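Local coordinates for peptidase M16 inactive domain family protein (Pseudomonas fluorescens, PDB 3GWB) that is a member of the M16 peptidase family that may act as a hydrolase, though its own activity and substrate are unknown, at residues A[327-330]-A[331-335]; A[361-365]-A[366-370]. All coordinates share one frame; numbering follows the deposited sequence.

Contact 1: residues A[327-330]-A[331-335]; sequences LKLV and QDVFA
From L327 to F334 the backbone makes two turns of regular alpha helix, with Q331, D332, V333 and F334 each giving its N-H to the carbonyl oxygen four residues back. The bond from V333 N to L329 O is 2.8 Å long and close to straight. Q331 N reaches L327 O at 3.1 Å and is tilted 30° from that carbonyl plane.

Side chains one turn apart meet on two flanks of the helix. On one flank the branch ends of L329 and V333 touch, CD1 of L329 lying 4.0 Å from CG2 of V333. CG of L329 is turned opposite to its own N (chi1 171°), which leaves the side chain beside the carbonyl carbon and leaning on toward V333. On the other flank Q331 folds back over the preceding turn. Its CG sits beside its own N (chi1 -69°), and the chain runs on extended from there. Q331 OE1 thereby comes 4.0 Å from L327 CG, a loose contact with the branch carbon of the leucine. Q331 CG also lies 3.2 Å from L327 O.

D332 bends back in the same sense on the exposed side. Its OD2 lies 2.7 Å from K328 O, the same oxygen that accepts the bond from D332 N at 2.9 Å.

Neighbouring elements cover several of these residues. L329 packs on V289 and V333 on L285, both of helix 284-292. L327 and Q331 rest on L254 of strand 249-257 and I415 of strand 414-419. The arrangement is that of i to i+4 pairs on an amphipathic helix. Here helix 323-340 packs one flank, L327 with Q331, on the mixed five-stranded sheet and the other, L329 with V333, on helix 284-292.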
ATOM      1  N   LEU A 327      13.609 -23.916  13.279  1.00 18.68           N
ATOM      2  CA  LEU A 327      14.715 -23.009  13.560  1.00 19.50           C
ATOM      3  C   LEU A 327      16.055 -23.727  13.418  1.00 20.35           C
ATOM      4  O   LEU A 327      17.022 -23.154  12.921  1.00 19.06           O
ATOM      5  CB  LEU A 327      14.592 -22.429  14.974  1.00 20.30           C
ATOM      6  CG  LEU A 327      15.746 -21.524  15.430  1.00 20.91           C
ATOM      7  CD1 LEU A 327      15.828 -20.293  14.543  1.00 20.72           C
ATOM      8  CD2 LEU A 327      15.537 -21.114  16.882  1.00 20.27           C
ATOM      9  N   LYS A 328      16.108 -24.979  13.870  1.00 21.86           N
ATOM     10  CA  LYS A 328      17.327 -25.773  13.778  1.00 21.31           C
ATOM     11  C   LYS A 328      17.639 -26.017  12.313  1.00 19.50           C
ATOM     12  O   LYS A 328      18.791 -25.924  11.895  1.00 17.10           O
ATOM     13  CB  LYS A 328      17.152 -27.125  14.471  1.00 24.16           C
ATOM     14  CG  LYS A 328      16.749 -27.049  15.930  1.00 29.72           C
ATOM     15  CD  LYS A 328      17.849 -26.464  16.796  1.00 32.06           C
ATOM     16  CE  LYS A 328      17.446 -26.469  18.269  1.00 34.32           C
ATOM     17  NZ  LYS A 328      17.095 -27.834  18.748  1.00 34.57           N
ATOM     18  N   LEU A 329      16.602 -26.344  11.544  1.00 16.96           N
ATOM     19  CA  LEU A 329      16.745 -26.609  10.117  1.00 17.76           C
ATOM     20  C   LEU A 329      17.319 -25.399   9.389  1.00 17.45           C
ATOM     21  O   LEU A 329      18.285 -25.522   8.642  1.00 18.21           O
ATOM     22  CB  LEU A 329      15.387 -26.984   9.499  1.00 16.42           C
ATOM     23  CG  LEU A 329      15.290 -27.095   7.970  1.00 15.21           C
ATOM     24  CD1 LEU A 329      16.187 -28.219   7.472  1.00 16.10           C
ATOM     25  CD2 LEU A 329      13.840 -27.340   7.557  1.00 13.57           C
ATOM     26  N   VAL A 330      16.719 -24.233   9.608  1.00 18.35           N
ATOM     27  CA  VAL A 330      17.186 -23.012   8.958  1.00 17.52           C
ATOM     28  C   VAL A 330      18.652 -22.771   9.292  1.00 17.95           C
ATOM     29  O   VAL A 330      19.451 -22.438   8.416  1.00 16.83           O
ATOM     30  CB  VAL A 330      16.353 -21.789   9.402  1.00 16.91           C
ATOM     31  CG1 VAL A 330      17.000 -20.504   8.913  1.00 18.76           C
ATOM     32  CG2 VAL A 330      14.949 -21.896   8.839  1.00 18.86           C
ATOM     33  N   GLN A 331      19.004 -22.931  10.564  1.00 18.35           N
ATOM     34  CA  GLN A 331      20.388 -22.735  10.984  1.00 20.36           C
ATOM     35  C   GLN A 331      21.320 -23.718  10.273  1.00 19.68           C
ATOM     36  O   GLN A 331      22.396 -23.335   9.823  1.00 19.81           O
ATOM     37  CB  GLN A 331      20.518 -22.901  12.501  1.00 21.84           C
ATOM     38  CG  GLN A 331      19.862 -21.785  13.296  1.00 26.64           C
ATOM     39  CD  GLN A 331      20.026 -21.961  14.794  1.00 29.32           C
ATOM     40  OE1 GLN A 331      19.538 -22.933  15.372  1.00 32.96           O
ATOM     41  NE2 GLN A 331      20.716 -21.019  15.431  1.00 29.81           N
ATOM     42  N   ASP A 332      20.902 -24.979  10.170  1.00 19.88           N
ATOM     43  CA  ASP A 332      21.712 -25.998   9.505  1.00 20.78           C
ATOM     44  C   ASP A 332      21.850 -25.659   8.029  1.00 18.63           C
ATOM     45  O   ASP A 332      22.929 -25.790   7.458  1.00 18.39           O
ATOM     46  CB  ASP A 332      21.079 -27.389   9.637  1.00 24.72           C
ATOM     47  CG  ASP A 332      20.928 -27.830  11.080  1.00 30.49           C
ATOM     48  OD1 ASP A 332      21.905 -27.702  11.850  1.00 32.37           O
ATOM     49  OD2 ASP A 332      19.833 -28.320  11.441  1.00 34.56           O
ATOM     50  N   VAL A 333      20.752 -25.240   7.410  1.00 16.58           N
ATOM     51  CA  VAL A 333      20.782 -24.867   6.003  1.00 17.15           C
ATOM     52  C   VAL A 333      21.736 -23.695   5.812  1.00 17.46           C
ATOM     53  O   VAL A 333      22.476 -23.632   4.830  1.00 19.21           O
ATOM     54  CB  VAL A 333      19.387 -24.449   5.506  1.00 17.32           C
ATOM     55  CG1 VAL A 333      19.494 -23.825   4.127  1.00 17.72           C
ATOM     56  CG2 VAL A 333      18.467 -25.661   5.472  1.00 18.80           C
ATOM     57  N   PHE A 334      21.710 -22.760   6.752  1.00 17.42           N
ATOM     58  CA  PHE A 334      22.579 -21.593   6.681  1.00 18.31           C
ATOM     59  C   PHE A 334      24.038 -22.014   6.839  1.00 18.13           C
ATOM     60  O   PHE A 334      24.905 -21.588   6.075  1.00 16.82           O
ATOM     61  CB  PHE A 334      22.216 -20.600   7.783  1.00 18.15           C
ATOM     62  CG  PHE A 334      23.074 -19.375   7.797  1.00 19.21           C
ATOM     63  CD1 PHE A 334      23.083 -18.510   6.713  1.00 20.33           C
ATOM     64  CD2 PHE A 334      23.867 -19.076   8.902  1.00 20.90           C
ATOM     65  CE1 PHE A 334      23.868 -17.362   6.719  1.00 20.60           C
ATOM     66  CE2 PHE A 334      24.658 -17.927   8.920  1.00 21.54           C
ATOM     67  CZ  PHE A 334      24.656 -17.070   7.825  1.00 22.15           C
ATOM     68  N   ALA A 335      24.304 -22.837   7.849  1.00 17.65           N
ATOM     69  CA  ALA A 335      25.662 -23.308   8.104  1.00 18.89           C
ATOM     70  C   ALA A 335      26.187 -24.042   6.881  1.00 18.14           C
ATOM     71  O   ALA A 335      27.305 -23.797   6.431  1.00 17.83           O
ATOM     72  CB  ALA A 335      25.676 -24.227   9.312  1.00 16.63           C
TER

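Contact 2: residues A[361-365]-A[366-370]; sequences STASN and ADIVG
S364 OG is gripped by several groups at the start of helix 365-377. It gives a hydrogen bond to D367 OD2, 2.9 Å away, and accepts a weak one from D367 N at 3.3 Å. The hydroxyl meets the carboxylate from above its plane, 53° out of it. OG stands between the backbone N and the carbonyl carbon of S364 (chi1 64°), which brings it over the first turn. S364 is thus the N-cap, and its hydroxyl takes up a backbone N-H of that turn. The negative D367 near the helix start would probably be favoured by the helix dipole.

The helical backbone bonds begin at once. I368 N binds S364 O at 3.0 Å, and V369 N binds N365 O at 2.8 Å.

I368 also reaches back past the cap. Its CG1 lies beside its own N (chi1 -60°), and the chain carries CD1 to the methyl of A363. I368 CD1 and A363 CB are modelled 3.3 Å apart, a closeness that is doubtful. The pair holds the positions of a hydrophobic staple, though one partner is only an alanine methyl.

N365 and V369 pack on D37 and V202. S364 OG is also in weak hydrogen-bond contact with OE1 of E80 of the second subunit, a carboxylate that may compete with D367 for the hydroxyl proton. The cap thus lies at the subunit interface, where helix 365-377 packs on strands 35-42 and 197-203 of the six-stranded sheet.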
ATOM      1  N   SER A 361      19.131  -1.614 -20.948  1.00 20.07           N
ATOM      2  CA  SER A 361      18.613  -0.371 -21.515  1.00 20.07           C
ATOM      3  C   SER A 361      17.090  -0.361 -21.462  1.00 20.07           C
ATOM      4  O   SER A 361      16.431   0.350 -22.228  1.00 20.07           O
ATOM      5  CB  SER A 361      19.076  -0.209 -22.962  1.00 20.07           C
ATOM      6  OG  SER A 361      18.687  -1.330 -23.751  1.00 20.07           O
ATOM      7  N   THR A 362      16.542  -1.146 -20.545  1.00 36.25           N
ATOM      8  CA  THR A 362      15.101  -1.240 -20.362  1.00 36.42           C
ATOM      9  C   THR A 362      14.673  -0.587 -19.044  1.00 34.99           C
ATOM     10  O   THR A 362      13.484  -0.499 -18.747  1.00 35.49           O
ATOM     11  CB  THR A 362      14.643  -2.722 -20.366  1.00 20.07           C
ATOM     12  OG1 THR A 362      13.309  -2.818 -19.847  1.00 20.07           O
ATOM     13  CG2 THR A 362      15.581  -3.585 -19.510  1.00 20.07           C
ATOM     14  N   ALA A 363      15.644  -0.119 -18.265  1.00 32.75           N
ATOM     15  CA  ALA A 363      15.358   0.504 -16.977  1.00 30.02           C
ATOM     16  C   ALA A 363      14.561   1.808 -17.103  1.00 27.44           C
ATOM     17  O   ALA A 363      14.877   2.673 -17.921  1.00 25.72           O
ATOM     18  CB  ALA A 363      16.661   0.746 -16.221  1.00 30.04           C
ATOM     19  N   SER A 364      13.530   1.936 -16.273  1.00 24.52           N
ATOM     20  CA  SER A 364      12.665   3.111 -16.273  1.00 21.96           C
ATOM     21  C   SER A 364      13.315   4.265 -15.531  1.00 20.00           C
ATOM     22  O   SER A 364      14.302   4.077 -14.814  1.00 19.31           O
ATOM     23  CB  SER A 364      11.336   2.782 -15.594  1.00 23.55           C
ATOM     24  OG  SER A 364      11.539   2.460 -14.224  1.00 22.52           O
ATOM     25  N   ASN A 365      12.749   5.456 -15.687  1.00 17.60           N
ATOM     26  CA  ASN A 365      13.279   6.626 -15.007  1.00 16.18           C
ATOM     27  C   ASN A 365      13.245   6.433 -13.487  1.00 16.39           C
ATOM     28  O   ASN A 365      14.196   6.790 -12.796  1.00 13.47           O
ATOM     29  CB  ASN A 365      12.495   7.888 -15.408  1.00 15.64           C
ATOM     30  CG  ASN A 365      12.661   8.240 -16.882  1.00 16.20           C
ATOM     31  OD1 ASN A 365      13.528   7.701 -17.566  1.00 17.80           O
ATOM     32  ND2 ASN A 365      11.837   9.156 -17.370  1.00 13.73           N
ATOM     33  N   ALA A 366      12.165   5.844 -12.969  1.00 15.53           N
ATOM     34  CA  ALA A 366      12.032   5.626 -11.524  1.00 15.15           C
ATOM     35  C   ALA A 366      13.100   4.685 -10.971  1.00 16.60           C
ATOM     36  O   ALA A 366      13.642   4.914  -9.887  1.00 13.46           O
ATOM     37  CB  ALA A 366      10.644   5.069 -11.194  1.00 16.12           C
ATOM     38  N   ASP A 367      13.391   3.617 -11.709  1.00 17.52           N
ATOM     39  CA  ASP A 367      14.399   2.670 -11.254  1.00 19.27           C
ATOM     40  C   ASP A 367      15.778   3.319 -11.289  1.00 17.70           C
ATOM     41  O   ASP A 367      16.557   3.186 -10.352  1.00 16.79           O
ATOM     42  CB  ASP A 367      14.396   1.409 -12.119  1.00 24.83           C
ATOM     43  CG  ASP A 367      13.212   0.501 -11.824  1.00 30.53           C
ATOM     44  OD1 ASP A 367      12.982   0.193 -10.632  1.00 33.99           O
ATOM     45  OD2 ASP A 367      12.523   0.088 -12.784  1.00 33.47           O
ATOM     46  N   ILE A 368      16.068   4.027 -12.372  1.00 15.84           N
ATOM     47  CA  ILE A 368      17.362   4.695 -12.516  1.00 15.60           C
ATOM     48  C   ILE A 368      17.543   5.766 -11.444  1.00 13.89           C
ATOM     49  O   ILE A 368      18.560   5.795 -10.752  1.00 12.20           O
ATOM     50  CB  ILE A 368      17.508   5.343 -13.915  1.00 15.02           C
ATOM     51  CG1 ILE A 368      17.386   4.271 -15.000  1.00 18.90           C
ATOM     52  CG2 ILE A 368      18.859   6.043 -14.039  1.00 18.59           C
ATOM     53  CD1 ILE A 368      18.439   3.180 -14.907  1.00 24.71           C
ATOM     54  N   VAL A 369      16.551   6.638 -11.289  1.00 13.88           N
ATOM     55  CA  VAL A 369      16.645   7.706 -10.300  1.00 12.06           C
ATOM     56  C   VAL A 369      16.884   7.136  -8.892  1.00 11.79           C
ATOM     57  O   VAL A 369      17.584   7.743  -8.077  1.00 11.06           O
ATOM     58  CB  VAL A 369      15.371   8.597 -10.321  1.00 12.03           C
ATOM     59  CG1 VAL A 369      14.240   7.950  -9.500  1.00  9.37           C
ATOM     60  CG2 VAL A 369      15.718   9.990  -9.799  1.00 10.59           C
ATOM     61  N   GLY A 370      16.315   5.965  -8.615  1.00 12.16           N
ATOM     62  CA  GLY A 370      16.523   5.341  -7.313  1.00 11.35           C
ATOM     63  C   GLY A 370      17.988   4.974  -7.099  1.00 11.08           C
ATOM     64  O   GLY A 370      18.552   5.198  -6.026  1.00 11.19           O
TER

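Contacts 1 and 2 are both local, and they follow in series along the chain. Their centres are about 37 Å apart and their nearest atoms about 26 Å, so they do not touch. Contact 1 lies within a helix, whereas contact 2 starts one. Helix 344-356 comes between them in the sequence. Residues 327-335 pack beside the five-stranded sheet, and residues 361-370 reach strands 35-42 and 197-203 of the six-stranded one. Contact 2 also meets the second subunit, while contact 1 touches no other chain of the assembly. No metal or ligand site is defined near either contact here, so neither is related to one.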